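Local coordinates for cycloserine biosynthesis protein DcsG (Streptomyces lavendulae, PDB 6JIL) that catalyses the ATP- and magnesium-dependent cyclisation of O-ureido-D-serine to the antibiotic D-cycloserine, as a monomeric ligase of the ATP-grasp family, at residues L23-C26 / R27-G30; P14-Y17 / D18-P21; F69-R72 / V73-V76; A60-Q63 / A64-L67; G114-A117 / L118-V121. All coordinates share one frame; numbering follows the deposited sequence.

Interaction 1 of 5, residues L23-C26 / R27-G30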
loop_
_atom_site.group_PDB
_atom_site.type_symbol
_atom_site.label_atom_id
_atom_site.label_comp_id
_atom_site.label_asym_id
_atom_site.label_seq_id
_atom_site.Cartn_x
_atom_site.Cartn_y
_atom_site.Cartn_z
ATOM N N LEU A 23 14.936 -1.775 -13.617
ATOM C CA LEU A 23 15.684 -1.073 -14.650
ATOM C C LEU A 23 16.219 -2.049 -15.704
ATOM O O LEU A 23 16.208 -1.752 -16.897
ATOM C CB LEU A 23 16.842 -0.290 -14.031
ATOM C CG LEU A 23 16.487 0.969 -13.230
ATOM C CD1 LEU A 23 17.756 1.567 -12.630
ATOM C CD2 LEU A 23 15.813 1.983 -14.142
ATOM N N GLU A 24 16.690 -3.213 -15.270
ATOM C CA GLU A 24 17.197 -4.194 -16.217
ATOM C C GLU A 24 16.067 -4.703 -17.107
ATOM O O GLU A 24 16.235 -4.844 -18.321
ATOM C CB GLU A 24 17.859 -5.359 -15.483
ATOM C CG GLU A 24 19.208 -4.998 -14.894
ATOM C CD GLU A 24 20.062 -4.170 -15.855
ATOM O OE1 GLU A 24 20.071 -2.921 -15.730
ATOM O OE2 GLU A 24 20.712 -4.771 -16.743
ATOM N N ALA A 25 14.913 -4.960 -16.496
ATOM C CA ALA A 25 13.741 -5.434 -17.225
ATOM C C ALA A 25 13.316 -4.381 -18.244
ATOM O O ALA A 25 12.942 -4.711 -19.372
ATOM C CB ALA A 25 12.599 -5.714 -16.251
ATOM N N CYS A 26 13.368 -3.114 -17.842
ATOM C CA CYS A 26 12.999 -2.029 -18.745
ATOM C C CYS A 26 13.922 -2.053 -19.941
ATOM O O CYS A 26 13.494 -1.848 -21.076
ATOM C CB CYS A 26 13.102 -0.673 -18.046
ATOM S SG CYS A 26 11.675 -0.322 -17.016
ATOM N N ARG A 27 15.194 -2.314 -19.663
ATOM C CA ARG A 27 16.221 -2.385 -20.685
ATOM C C ARG A 27 15.859 -3.514 -21.649
ATOM O O ARG A 27 15.992 -3.372 -22.861
ATOM C CB ARG A 27 17.572 -2.672 -20.021
ATOM C CG ARG A 27 18.802 -2.455 -20.890
ATOM C CD ARG A 27 20.042 -3.062 -20.224
ATOM N NE ARG A 27 20.221 -2.566 -18.861
ATOM C CZ ARG A 27 20.624 -1.335 -18.557
ATOM N NH1 ARG A 27 20.905 -0.470 -19.522
ATOM N NH2 ARG A 27 20.715 -0.957 -17.288
ATOM N N THR A 28 15.384 -4.632 -21.103
ATOM C CA THR A 28 15.026 -5.775 -21.928
ATOM C C THR A 28 13.790 -5.537 -22.806
ATOM O O THR A 28 13.667 -6.134 -23.867
ATOM C CB THR A 28 14.816 -7.055 -21.072
ATOM O OG1 THR A 28 13.664 -6.900 -20.238
ATOM C CG2 THR A 28 16.027 -7.312 -20.187
ATOM N N VAL A 29 12.873 -4.675 -22.382
ATOM C CA VAL A 29 11.701 -4.412 -23.211
ATOM C C VAL A 29 11.866 -3.116 -24.004
ATOM O O VAL A 29 10.899 -2.530 -24.478
ATOM C CB VAL A 29 10.399 -4.365 -22.376
ATOM C CG1 VAL A 29 10.201 -5.700 -21.664
ATOM C CG2 VAL A 29 10.442 -3.224 -21.387
ATOM N N GLY A 30 13.113 -2.677 -24.132
ATOM C CA GLY A 30 13.426 -1.482 -24.893
ATOM C C GLY A 30 13.049 -0.109 -24.369
ATOM O O GLY A 30 13.225 0.877 -25.088
#
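Glu-24 and Arg-27 show how two charged side chains one helical turn apart can pair along the surface of a helix. They lie side by side and point the same way, with carboxylate and guanidinium planes turned 40° against each other. NH2 of Arg-27 gives a nearly straight hydrogen bond of 2.6 Å to OE1 of Glu-24, meeting the syn lone pair of that oxygen, which lies in the guanidinium plane. NE of Arg-27 adds two weak bonds, one to each carboxylate oxygen, so OE1 does most of the gripping at the NE–NH2 edge, with OE2 held more loosely. The bend of Arg-27 at chi3 (-54°) turns the guanidinium back toward Glu-24, whose chain folds at chi2.

At the next residue the hydroxyl of Thr-28 folds back onto the helix: chi1 of 67° sets OG1 between the backbone N and the carbonyl carbon, and OG1 donates to Ala-25 O; the 2.5 Å separation is very short and its exact value doubtful. The same carbonyl also accepts from Val-29 N at 3.0 Å. Gly-30, with positive phi, is the C-prime residue of a Schellman motif: its N bonds to Arg-27 O, and the following residue's N to Cys-26 O.

Helix 19-28 is the crossover of the beta-alpha-beta unit between strands 4-8 and 33-37. Away from the salt bridge, Ala-25, Thr-28 and Val-29 touch Ala-286, Leu-287 and Ala-290 of helix 285-296.

Interaction 2 of 5, residues P14-Y17 / D18-P21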
loop_
_atom_site.group_PDB
_atom_site.type_symbol
_atom_site.label_atom_id
_atom_site.label_comp_id
_atom_site.label_asym_id
_atom_site.label_seq_id
_atom_site.Cartn_x
_atom_site.Cartn_y
_atom_site.Cartn_z
ATOM N N PRO A 14 17.331 3.890 -1.273
ATOM C CA PRO A 14 18.151 2.813 -0.701
ATOM C C PRO A 14 17.378 1.570 -0.273
ATOM O O PRO A 14 17.956 0.489 -0.151
ATOM C CB PRO A 14 18.832 3.489 0.485
ATOM C CG PRO A 14 18.974 4.908 0.018
ATOM C CD PRO A 14 17.608 5.164 -0.581
ATOM N N ILE A 15 16.082 1.708 -0.027
ATOM C CA ILE A 15 15.301 0.546 0.376
ATOM C C ILE A 15 14.337 0.091 -0.717
ATOM O O ILE A 15 13.420 -0.676 -0.458
ATOM C CB ILE A 15 14.505 0.814 1.669
ATOM C CG1 ILE A 15 13.511 1.955 1.444
ATOM C CG2 ILE A 15 15.468 1.142 2.798
ATOM C CD1 ILE A 15 12.418 2.042 2.490
ATOM N N ASP A 16 14.546 0.572 -1.938
ATOM C CA ASP A 16 13.695 0.185 -3.059
ATOM C C ASP A 16 14.409 -0.954 -3.767
ATOM O O ASP A 16 15.037 -0.750 -4.807
ATOM C CB ASP A 16 13.514 1.356 -4.030
ATOM C CG ASP A 16 12.600 1.013 -5.200
ATOM O OD1 ASP A 16 12.163 -0.155 -5.306
ATOM O OD2 ASP A 16 12.320 1.917 -6.017
ATOM N N TYR A 17 14.317 -2.148 -3.191
ATOM C CA TYR A 17 14.974 -3.328 -3.748
ATOM C C TYR A 17 14.521 -3.635 -5.168
ATOM O O TYR A 17 15.208 -4.349 -5.894
ATOM C CB TYR A 17 14.727 -4.535 -2.838
ATOM C CG TYR A 17 14.921 -4.179 -1.389
ATOM C CD1 TYR A 17 13.881 -4.312 -0.473
ATOM C CD2 TYR A 17 16.116 -3.609 -0.951
ATOM C CE1 TYR A 17 14.024 -3.874 0.848
ATOM C CE2 TYR A 17 16.268 -3.167 0.363
ATOM C CZ TYR A 17 15.222 -3.299 1.254
ATOM O OH TYR A 17 15.365 -2.836 2.545
ATOM N N ASP A 18 13.386 -3.067 -5.566
ATOM C CA ASP A 18 12.842 -3.301 -6.898
ATOM C C ASP A 18 13.497 -2.496 -8.029
ATOM O O ASP A 18 13.547 -2.956 -9.169
ATOM C CB ASP A 18 11.331 -3.024 -6.892
ATOM C CG ASP A 18 10.561 -3.961 -5.967
ATOM O OD1 ASP A 18 9.582 -3.497 -5.334
ATOM O OD2 ASP A 18 10.921 -5.160 -5.878
HETATM N N MSE A 19 14.010 -1.311 -7.726
HETATM C CA MSE A 19 14.597 -0.475 -8.776
HETATM C C MSE A 19 15.675 -1.130 -9.643
HETATM O O MSE A 19 15.607 -1.060 -10.868
HETATM C CB MSE A 19 15.141 0.830 -8.197
HETATM C CG MSE A 19 15.289 1.923 -9.253
HETATM SE SE MSE A 19 13.578 2.412 -10.089
HETATM C CE MSE A 19 12.909 3.562 -8.675
ATOM N N PRO A 20 16.687 -1.763 -9.026
ATOM C CA PRO A 20 17.738 -2.404 -9.831
ATOM C C PRO A 20 17.180 -3.418 -10.839
ATOM O O PRO A 20 17.450 -3.328 -12.035
ATOM C CB PRO A 20 18.635 -3.057 -8.777
ATOM C CG PRO A 20 18.510 -2.127 -7.605
ATOM C CD PRO A 20 17.014 -1.813 -7.588
ATOM N N PRO A 21 16.395 -4.401 -10.367
ATOM C CA PRO A 21 15.847 -5.377 -11.313
ATOM C C PRO A 21 14.842 -4.768 -12.306
ATOM O O PRO A 21 14.754 -5.208 -13.454
ATOM C CB PRO A 21 15.209 -6.424 -10.398
ATOM C CG PRO A 21 14.836 -5.634 -9.186
ATOM C CD PRO A 21 16.023 -4.749 -8.982
HETATM O O HOH W 1 10.375 -1.824 -3.645
#
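The carboxylate of Asp-16 reaches forward to the start of a helix and meets Asp-18 and Met-19, a selenomethionine here, with its two oxygens doing different work. CG stands anti to the backbone N (chi1 -178°), which carries OD1 toward the backbone amides ahead. OD1 accepts two weak capping bonds, from Asp-18 N at 3.2 Å and from Met-19 N at 3.3 Å, Asp-16 preceding the turn that leads into the helix. The main chain of Asp-16 closes the type I turn from Asp-16 to Met-19: Met-19 N donates to Asp-16 O at 3.1 Å, approaching from above the carbonyl plane. OD2 faces the other way and is hydrogen-bonded to Ser-55 OG; the Met-19 chain, bent at chi2 and chi3, crosses obliquely, its CB over the carboxylate and its CE beyond OD2.

Asp-16 and Asp-18 bring like charges together, their OD1 atoms 4.2 Å apart. A water between them donates to both, and Asp-18 also accepts from the backbone N of Leu-277 and of Leu-279, which probably eases the repulsion. Tyr-17 turns its ring back over Ile-15 O, which sits 3.4 Å above the ring plane over its centre, leaving the side chain about 5 Å from that of Arg-220, an inferred active-site residue.

The turn leads from the loop after strand 4-8 into helix 19-28, the Met-19 side chain touching Arg-54 and Ser-55 of strand 50-55.

Interaction 3 of 5, residues F69-R72 / V73-V76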
loop_
_atom_site.group_PDB
_atom_site.type_symbol
_atom_site.label_atom_id
_atom_site.label_comp_id
_atom_site.label_asym_id
_atom_site.label_seq_id
_atom_site.Cartn_x
_atom_site.Cartn_y
_atom_site.Cartn_z
ATOM N N PHE A 69 2.236 17.281 -6.037
ATOM C CA PHE A 69 3.266 16.982 -7.019
ATOM C C PHE A 69 2.650 16.157 -8.138
ATOM O O PHE A 69 2.782 16.488 -9.308
ATOM C CB PHE A 69 4.407 16.201 -6.363
ATOM C CG PHE A 69 5.285 15.475 -7.342
ATOM C CD1 PHE A 69 6.238 16.156 -8.083
ATOM C CD2 PHE A 69 5.145 14.101 -7.531
ATOM C CE1 PHE A 69 7.050 15.476 -9.006
ATOM C CE2 PHE A 69 5.948 13.411 -8.449
ATOM C CZ PHE A 69 6.900 14.101 -9.185
ATOM N N CYS A 70 1.971 15.080 -7.768
ATOM C CA CYS A 70 1.329 14.215 -8.747
ATOM C C CYS A 70 0.371 15.014 -9.623
ATOM O O CYS A 70 0.378 14.879 -10.847
ATOM C CB CYS A 70 0.571 13.091 -8.038
ATOM S SG CYS A 70 1.624 11.976 -7.095
ATOM N N GLU A 71 -0.459 15.837 -8.986
ATOM C CA GLU A 71 -1.419 16.674 -9.689
ATOM C C GLU A 71 -0.730 17.552 -10.738
ATOM O O GLU A 71 -1.164 17.605 -11.887
ATOM C CB GLU A 71 -2.171 17.549 -8.685
ATOM C CG GLU A 71 -3.205 18.491 -9.287
ATOM C CD GLU A 71 -4.262 17.767 -10.107
ATOM O OE1 GLU A 71 -4.697 16.666 -9.699
ATOM O OE2 GLU A 71 -4.665 18.309 -11.157
ATOM N N ARG A 72 0.342 18.236 -10.348
ATOM C CA ARG A 72 1.066 19.104 -11.279
ATOM C C ARG A 72 1.720 18.329 -12.420
ATOM O O ARG A 72 1.821 18.828 -13.538
ATOM C CB ARG A 72 2.166 19.886 -10.561
ATOM C CG ARG A 72 1.698 20.937 -9.573
ATOM C CD ARG A 72 2.865 21.888 -9.250
ATOM N NE ARG A 72 3.981 21.182 -8.632
ATOM C CZ ARG A 72 4.018 20.819 -7.355
ATOM N NH1 ARG A 72 3.000 21.105 -6.552
ATOM N NH2 ARG A 72 5.062 20.147 -6.884
ATOM N N VAL A 73 2.182 17.119 -12.132
ATOM C CA VAL A 73 2.832 16.305 -13.141
ATOM C C VAL A 73 1.835 15.825 -14.198
ATOM O O VAL A 73 2.173 15.719 -15.374
ATOM C CB VAL A 73 3.539 15.081 -12.487
ATOM C CG1 VAL A 73 4.252 14.242 -13.550
ATOM C CG2 VAL A 73 4.534 15.562 -11.443
ATOM N N SER A 74 0.604 15.560 -13.775
ATOM C CA SER A 74 -0.442 15.075 -14.675
ATOM C C SER A 74 -0.790 16.068 -15.776
ATOM O O SER A 74 -1.379 15.699 -16.792
ATOM C CB SER A 74 -1.714 14.767 -13.892
ATOM O OG SER A 74 -2.298 15.967 -13.420
ATOM N N HIS A 75 -0.439 17.329 -15.573
ATOM C CA HIS A 75 -0.740 18.350 -16.562
ATOM C C HIS A 75 0.310 18.422 -17.644
ATOM O O HIS A 75 0.035 18.879 -18.750
ATOM C CB HIS A 75 -0.847 19.716 -15.891
ATOM C CG HIS A 75 -1.919 19.797 -14.854
ATOM N ND1 HIS A 75 -1.914 20.745 -13.855
ATOM C CD2 HIS A 75 -3.036 19.054 -14.664
ATOM C CE1 HIS A 75 -2.982 20.582 -13.092
ATOM N NE2 HIS A 75 -3.678 19.563 -13.562
ATOM N N VAL A 76 1.513 17.953 -17.334
ATOM C CA VAL A 76 2.609 18.033 -18.287
ATOM C C VAL A 76 2.987 16.714 -18.966
ATOM O O VAL A 76 3.684 16.708 -19.985
ATOM C CB VAL A 76 3.849 18.658 -17.598
ATOM C CG1 VAL A 76 4.686 17.587 -16.910
ATOM C CG2 VAL A 76 4.651 19.440 -18.604
#
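Phe-69 and Val-73 illustrate the i to i+4 packing that builds the inner face of an amphipathic helix. One methyl does the touching: CG2 of Val-73 stands over a face of the ring, 3.6 Å from its centroid and 17° off the normal, a CH-pi contact whose closest ring atom is CE1 at 3.5 Å. Val-73 has CG2 anti to its carbonyl carbon, which aims this branch back along the helix.

On the polar side Ser-74 OG donates to Glu-71 O at a very short 2.5 Å, to be taken with caution, chi1 of 69° having folded the hydroxyl over the preceding turn. The His-75 ring lies with one face over the same Glu-71 O, 3.5 Å from the ring plane, while NE2 makes a weak bond of 2.9 Å to Glu-71 OE2. Carboxylate and imidazole planes stand 69° apart; the backbone carbonyl takes the ring face and the carboxylate NE2. The guanidinium of Arg-72 lays one face over Phe-69 CA, and its NE bonds a tartrate, probably from the crystallisation liquor.

The second shell fixes the apolar half. Trp-45 meets the Phe-69 ring edge-to-face, Phe-53 backs Phe-69 and Cys-70, and Val-51 with Leu-79 receives Val-73. Met-83 of helix 83-89 touches Glu-71 and Ser-74. This is the packing of a crossover helix on its sheet, here helix 63-76 of the beta-alpha-beta unit joining parallel strands 50-55 and 78-79.

Interaction 4 of 5, residues A60-Q63 / A64-L67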
loop_
_atom_site.group_PDB
_atom_site.type_symbol
_atom_site.label_atom_id
_atom_site.label_comp_id
_atom_site.label_asym_id
_atom_site.label_seq_id
_atom_site.Cartn_x
_atom_site.Cartn_y
_atom_site.Cartn_z
ATOM N N ALA A 60 4.599 9.682 2.902
ATOM C CA ALA A 60 3.921 9.400 4.162
ATOM C C ALA A 60 4.201 10.480 5.200
ATOM O O ALA A 60 3.482 10.589 6.189
ATOM C CB ALA A 60 4.357 8.045 4.703
ATOM N N GLU A 61 5.253 11.263 4.973
ATOM C CA GLU A 61 5.633 12.347 5.879
ATOM C C GLU A 61 5.046 13.669 5.415
ATOM O O GLU A 61 4.899 14.600 6.205
ATOM C CB GLU A 61 7.151 12.486 5.948
ATOM C CG GLU A 61 7.816 11.485 6.846
ATOM C CD GLU A 61 9.307 11.445 6.636
ATOM O OE1 GLU A 61 9.929 12.530 6.591
ATOM O OE2 GLU A 61 9.860 10.329 6.519
ATOM N N ARG A 62 4.723 13.749 4.131
ATOM C CA ARG A 62 4.149 14.960 3.565
ATOM C C ARG A 62 3.183 14.589 2.443
ATOM O O ARG A 62 3.427 14.845 1.267
ATOM C CB ARG A 62 5.262 15.887 3.062
ATOM C CG ARG A 62 6.415 15.184 2.364
ATOM C CD ARG A 62 7.519 16.173 2.010
ATOM N NE ARG A 62 8.058 16.846 3.192
ATOM C CZ ARG A 62 8.805 16.254 4.123
ATOM N NH1 ARG A 62 9.114 14.963 4.016
ATOM N NH2 ARG A 62 9.245 16.952 5.165
ATOM N N GLN A 63 2.070 13.991 2.842
ATOM C CA GLN A 63 1.049 13.535 1.923
ATOM C C GLN A 63 0.533 14.611 0.984
ATOM O O GLN A 63 0.582 14.443 -0.230
ATOM C CB GLN A 63 -0.107 12.921 2.715
ATOM C CG GLN A 63 0.336 11.838 3.701
ATOM C CD GLN A 63 0.788 12.394 5.050
ATOM O OE1 GLN A 63 1.620 13.300 5.122
ATOM N NE2 GLN A 63 0.239 11.838 6.131
ATOM N N ALA A 64 0.038 15.712 1.535
ATOM C CA ALA A 64 -0.486 16.794 0.710
ATOM C C ALA A 64 0.529 17.252 -0.334
ATOM O O ALA A 64 0.163 17.525 -1.479
ATOM C CB ALA A 64 -0.903 17.980 1.587
ATOM N N GLU A 65 1.797 17.336 0.065
ATOM C CA GLU A 65 2.866 17.766 -0.834
ATOM C C GLU A 65 3.030 16.829 -2.020
ATOM O O GLU A 65 3.193 17.284 -3.154
ATOM C CB GLU A 65 4.210 17.856 -0.098
ATOM C CG GLU A 65 4.362 19.042 0.842
ATOM C CD GLU A 65 3.537 18.917 2.110
ATOM O OE1 GLU A 65 3.660 19.802 2.985
ATOM O OE2 GLU A 65 2.769 17.942 2.242
ATOM N N PHE A 66 2.991 15.525 -1.756
ATOM C CA PHE A 66 3.153 14.531 -2.809
ATOM C C PHE A 66 1.949 14.517 -3.744
ATOM O O PHE A 66 2.100 14.394 -4.964
ATOM C CB PHE A 66 3.351 13.131 -2.214
ATOM C CG PHE A 66 3.537 12.060 -3.254
ATOM C CD1 PHE A 66 4.699 12.010 -4.017
ATOM C CD2 PHE A 66 2.529 11.144 -3.518
ATOM C CE1 PHE A 66 4.847 11.066 -5.027
ATOM C CE2 PHE A 66 2.672 10.196 -4.528
ATOM C CZ PHE A 66 3.829 10.158 -5.283
ATOM N N LEU A 67 0.757 14.631 -3.169
ATOM C CA LEU A 67 -0.464 14.647 -3.959
ATOM C C LEU A 67 -0.439 15.854 -4.896
ATOM O O LEU A 67 -0.867 15.763 -6.045
ATOM C CB LEU A 67 -1.692 14.711 -3.044
ATOM C CG LEU A 67 -2.246 13.385 -2.517
ATOM C CD1 LEU A 67 -1.141 12.596 -1.867
ATOM C CD2 LEU A 67 -3.374 13.633 -1.511
#
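The chain turns from loop into helix at Arg-62, whose backbone is still non-helical (phi -147°) and gives way to helical angles at Gln-63, and the first two helical bonds follow, Phe-66 N to Arg-62 O at 3.1 Å and Leu-67 N to Gln-63 O at 3.0 Å. Glu-65 folds back toward the residue three before it: bent at chi2 (72°), it lays OE2 alongside CB of Arg-62 at 3.3 Å and equally close to Arg-62 O, an acceptor facing an acceptor and no bond. The guanidinium of Arg-62 does not join that carboxylate, NE lying 5.3 Å from Glu-65 OE1; it leans instead toward Glu-61 and Glu-39 through long ion pairs, the latter weak. Arg-62 occupies the N-cap position of helix 63-76, which packs on the parallel sheet of the N-terminal region. Leu-67 CD1 lies 3.0 Å from Gln-63 O, which already accepts the helical bond. Gln-63 turns its amide away from the helix, where NE2 makes a weak bond to Asp-140 OD1, and its side chain lies about 11 Å from the bound ADP. Phe-66 points off to the buried side, its ring edge-to-face with Trp-38 and against Trp-59 at about 40° between planes.

Interaction 5 of 5, residues G114-A117 / L118-V121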
loop_
_atom_site.group_PDB
_atom_site.type_symbol
_atom_site.label_atom_id
_atom_site.label_comp_id
_atom_site.label_asym_id
_atom_site.label_seq_id
_atom_site.Cartn_x
_atom_site.Cartn_y
_atom_site.Cartn_z
ATOM N N GLY A 114 -11.521 16.129 13.344
ATOM C CA GLY A 114 -12.605 16.890 13.927
ATOM C C GLY A 114 -13.374 16.033 14.899
ATOM O O GLY A 114 -14.186 16.537 15.664
ATOM N N SER A 115 -13.118 14.729 14.870
ATOM C CA SER A 115 -13.793 13.795 15.768
ATOM C C SER A 115 -13.180 13.843 17.157
ATOM O O SER A 115 -12.050 14.304 17.342
ATOM C CB SER A 115 -13.677 12.359 15.250
ATOM O OG SER A 115 -14.304 12.193 13.992
ATOM N N ASP A 116 -13.938 13.356 18.128
ATOM C CA ASP A 116 -13.481 13.290 19.508
ATOM C C ASP A 116 -12.627 12.023 19.554
ATOM O O ASP A 116 -13.147 10.915 19.449
ATOM C CB ASP A 116 -14.692 13.158 20.435
ATOM C CG ASP A 116 -14.316 13.158 21.897
ATOM O OD1 ASP A 116 -13.423 12.380 22.292
ATOM O OD2 ASP A 116 -14.933 13.931 22.660
ATOM N N ALA A 117 -11.318 12.182 19.700
ATOM C CA ALA A 117 -10.418 11.032 19.717
ATOM C C ALA A 117 -10.782 9.930 20.716
ATOM O O ALA A 117 -10.952 8.766 20.325
ATOM C CB ALA A 117 -8.979 11.493 19.955
ATOM N N LEU A 118 -10.909 10.283 21.994
ATOM C CA LEU A 118 -11.221 9.282 23.010
ATOM C C LEU A 118 -12.592 8.632 22.862
ATOM O O LEU A 118 -12.734 7.437 23.104
ATOM C CB LEU A 118 -11.076 9.864 24.419
ATOM C CG LEU A 118 -11.296 8.840 25.541
ATOM C CD1 LEU A 118 -10.456 7.598 25.273
ATOM C CD2 LEU A 118 -10.925 9.442 26.880
ATOM N N ALA A 119 -13.600 9.406 22.475
ATOM C CA ALA A 119 -14.930 8.835 22.297
ATOM C C ALA A 119 -14.858 7.822 21.163
ATOM O O ALA A 119 -15.390 6.720 21.275
ATOM C CB ALA A 119 -15.943 9.923 21.965
ATOM N N ALA A 120 -14.194 8.204 20.073
ATOM C CA ALA A 120 -14.045 7.333 18.912
ATOM C C ALA A 120 -13.438 5.987 19.299
ATOM O O ALA A 120 -13.903 4.942 18.839
ATOM C CB ALA A 120 -13.172 8.003 17.861
ATOM N N VAL A 121 -12.399 6.012 20.134
ATOM C CA VAL A 121 -11.749 4.776 20.564
ATOM C C VAL A 121 -12.688 3.928 21.423
ATOM O O VAL A 121 -12.766 2.706 21.260
ATOM C CB VAL A 121 -10.466 5.064 21.362
ATOM C CG1 VAL A 121 -9.922 3.775 21.954
ATOM C CG2 VAL A 121 -9.419 5.703 20.454
#
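Asp-116 and Ala-119 offer a compact example of how a side chain starts a helix. Asp-116 OD1 accepts from Ala-119 N at 3.0 Å, and the bond is nearly straight at the hydrogen (168°), although the donor reaches OD1 from above the carboxylate plane. CG anti to the backbone N (chi1 -177°) swings the carboxylate forward over the first turn, and OD1 lies 3.3 Å from Leu-118 N as well. The methyl of Ala-119 lies alongside the same carboxylate, its CB 3.6 Å from Asp-116 CG, so the cap is packed as well as bonded. Placed at the amino end of the helix, the negative charge would probably be favoured by the backbone amides around it.

This is the N-cap of helix 117-127, in the ATP-grasp region, entered from the loop after strand 109-111. Behind the cap the backbone repeats begin: Ala-120 N bonds to Asp-116 O at 3.0 Å and Val-121 N to Ala-117 O at 3.1 Å. The usual helical contacts accompany them, Ala-120 CB standing 3.3 Å from Asp-116 O and Val-121 CG2 3.4 Å from Ala-117 O.

The turn has a more open and a more packed side. Asp-116 and Ala-119 are exposed. On the packed side Ala-117, Leu-118 and Val-121, the last of them buried, rest against helix 155-167, touching Val-162 and Ala-163, Ser-159, and Ala-155 respectively. Ahead of the cap, Ser-115 OG is hydrogen-bonded to Ala-112 O, in the loop leading from strand 109-111.

Overall arrangement
From the N terminus, the chain leaves strand 4-8 and meets interaction 2, which turns the following loop into helix 19-28; interaction 1 ends that helix before strand 33-37. Interaction 4 starts helix 63-76 after strand 50-55, and interaction 3 lies at its far end before strand 78-79. Interaction 5 follows, starting helix 117-127. All five are local and in series, so none encloses or crosses another. Interactions 1 and 2 share one helix, as do 3 and 4, each pair with centres about 14 Å apart. These four belong to the parallel sheet's crossover helices, whereas interaction 5 lies about 50 Å from interaction 1 between centres, across the chain's centre.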